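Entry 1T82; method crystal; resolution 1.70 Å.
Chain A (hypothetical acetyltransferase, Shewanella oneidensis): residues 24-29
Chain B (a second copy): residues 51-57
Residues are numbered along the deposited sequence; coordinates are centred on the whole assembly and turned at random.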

# COMPACT_ATOMS: atom_id res chain seq x y z
N SER A 24 -3.61 14.22 -11.04
CA SER A 24 -2.91 15.49 -10.96
C SER A 24 -2.18 15.73 -9.63
O SER A 24 -1.21 16.47 -9.59
N THR A 25 -2.64 15.10 -8.56
CA THR A 25 -2.01 15.29 -7.25
C THR A 25 -1.21 14.11 -6.72
O THR A 25 -0.38 14.27 -5.83
N ILE A 26 -1.45 12.93 -7.28
CA ILE A 26 -0.76 11.72 -6.84
C ILE A 26 -0.16 10.98 -8.03
O ILE A 26 -0.82 10.13 -8.63
N PRO A 27 1.09 11.31 -8.40
CA PRO A 27 1.77 10.67 -9.53
C PRO A 27 1.64 9.15 -9.57
O PRO A 27 1.49 8.56 -10.64
N VAL A 28 1.69 8.51 -8.40
CA VAL A 28 1.57 7.06 -8.33
C VAL A 28 0.22 6.58 -8.83
O VAL A 28 0.14 5.53 -9.48
N SER A 29 -0.84 7.33 -8.56
CA SER A 29 -2.17 6.91 -9.00
C SER A 29 -2.27 6.96 -10.52
O SER A 29 -3.00 6.20 -11.14
N ALA B 51 9.65 12.77 -4.38
CA ALA B 51 9.12 13.21 -5.67
C ALA B 51 8.03 12.41 -6.38
O ALA B 51 6.94 12.92 -6.63
N PRO B 52 8.30 11.14 -6.74
CA PRO B 52 7.27 10.36 -7.43
C PRO B 52 6.19 9.86 -6.49
O PRO B 52 5.13 9.40 -6.92
N ASN B 53 6.46 9.98 -5.20
CA ASN B 53 5.57 9.50 -4.16
C ASN B 53 4.76 10.55 -3.42
O ASN B 53 4.25 10.29 -2.33
N ILE B 54 4.62 11.74 -4.00
CA ILE B 54 3.88 12.80 -3.33
C ILE B 54 2.35 12.73 -3.45
O ILE B 54 1.80 11.94 -4.22
N ASN B 55 1.70 13.56 -2.64
CA ASN B 55 0.26 13.70 -2.62
C ASN B 55 0.05 15.21 -2.78
O ASN B 55 1.01 15.94 -3.01
N LEU B 56 -1.19 15.68 -2.63
CA LEU B 56 -1.49 17.10 -2.79
C LEU B 56 -0.76 18.01 -1.80
O LEU B 56 -0.56 19.20 -2.07
N HIS B 57 -0.37 17.46 -0.65
CA HIS B 57 0.33 18.24 0.37
C HIS B 57 1.83 18.25 0.12
O HIS B 57 2.59 18.89 0.85

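No direct hydrogen bond crosses between these two stretches; side chains pack largely against backbone, and two waters carry the polar traffic. Ser A24, with chi1 p, lies out of reach, so the contact opens at Thr A25. Its CA-to-CB bond runs sideways, and its CB sits 3.9 Å from CB of Leu B56, whose own side chain is p at both chi1 and chi2. The chi1 p rotamer of Thr A25 places OG1 where water 1 can donate to it at 2.9 Å, while the same water accepts from Leu B56 N at 2.9 Å. A threonine hydroxyl thus reaches the partner's backbone amide through one water.

Ile A26, between two helical segments, is buried and points sideways in the m, t rotamer. Its CG1 comes within 4.2 Å of Asn B55 CA, an approach to main chain; the CA-to-CB bond of Asn B55 points away. Ile A26 O is used within its own chain, taking both N and OG of Ser A29 at 2.8 Å each, with Ser A29 at chi1 p and out of reach of the facing stretch.

Pro A27 is the residue whose CA-to-CB bond points toward chain B. Its CD meets CG1 of Ile B54 at 3.8 Å, an apolar pairing with Ile B54 in the p, t rotamer, and Pro A27 CB lies 3.5 Å from Pro B52 O. Val A28, chi1 t, sets CG2 3.4 Å from that same Pro B52 O and also approaches the end of the Asn B53 side chain.

Water 2 donates to Pro B52 O at 2.8 Å and Ile B54 O at 3.0 Å, and accepts from Val A28 N at 2.8 Å. The rule here is close apolar cover over backbone, with two waters linking polar groups that make no direct hydrogen bond across the contact.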

# COMPACT_ATOMS: atom_id res chain seq x y z
CB SER A 24 -3.89 16.64 -11.21
OG SER A 24 -4.90 16.68 -10.21
CB THR A 25 -3.06 15.66 -6.18
OG1 THR A 25 -3.97 14.56 -5.99
CG2 THR A 25 -3.85 16.89 -6.59
CB ILE A 26 -1.74 10.77 -6.11
CG1 ILE A 26 -2.48 11.55 -5.02
CG2 ILE A 26 -0.98 9.59 -5.53
CD1 ILE A 26 -3.61 10.78 -4.38
CB PRO A 27 3.21 11.13 -9.35
CG PRO A 27 3.02 12.53 -8.84
CD PRO A 27 1.94 12.35 -7.79
CB VAL A 28 1.80 6.55 -6.88
CG1 VAL A 28 1.27 5.12 -6.73
CG2 VAL A 28 3.27 6.58 -6.55
CB SER A 29 -3.27 7.77 -8.36
OG SER A 29 -3.39 9.05 -8.96
CB ALA B 51 10.28 13.49 -6.63
CB PRO B 52 8.07 9.22 -8.06
CG PRO B 52 9.14 8.97 -7.03
CD PRO B 52 9.55 10.36 -6.60
CB ASN B 53 6.40 8.69 -3.16
CG ASN B 53 7.10 7.52 -3.81
OD1 ASN B 53 8.33 7.42 -3.80
ND2 ASN B 53 6.32 6.63 -4.40
CB ILE B 54 4.32 14.20 -3.83
CG1 ILE B 54 4.07 14.33 -5.33
CG2 ILE B 54 5.80 14.40 -3.53
CD1 ILE B 54 4.44 15.71 -5.89
CB ASN B 55 -0.34 13.22 -1.30
CG ASN B 55 0.30 13.88 -0.10
OD1 ASN B 55 0.73 15.03 -0.17
ND2 ASN B 55 0.35 13.17 1.03
CB LEU B 56 -3.00 17.33 -2.70
CG LEU B 56 -3.75 17.11 -1.38
CD1 LEU B 56 -3.71 18.40 -0.56
CD2 LEU B 56 -5.20 16.74 -1.68
CB HIS B 57 0.09 17.65 1.76
CG HIS B 57 -1.36 17.50 2.12
ND1 HIS B 57 -2.03 16.31 1.99
CD2 HIS B 57 -2.25 18.39 2.62
CE1 HIS B 57 -3.28 16.47 2.39
NE2 HIS B 57 -3.44 17.72 2.77
O HOH W 1 -3.48 14.06 -3.14
O HOH W 2 2.52 9.62 -5.92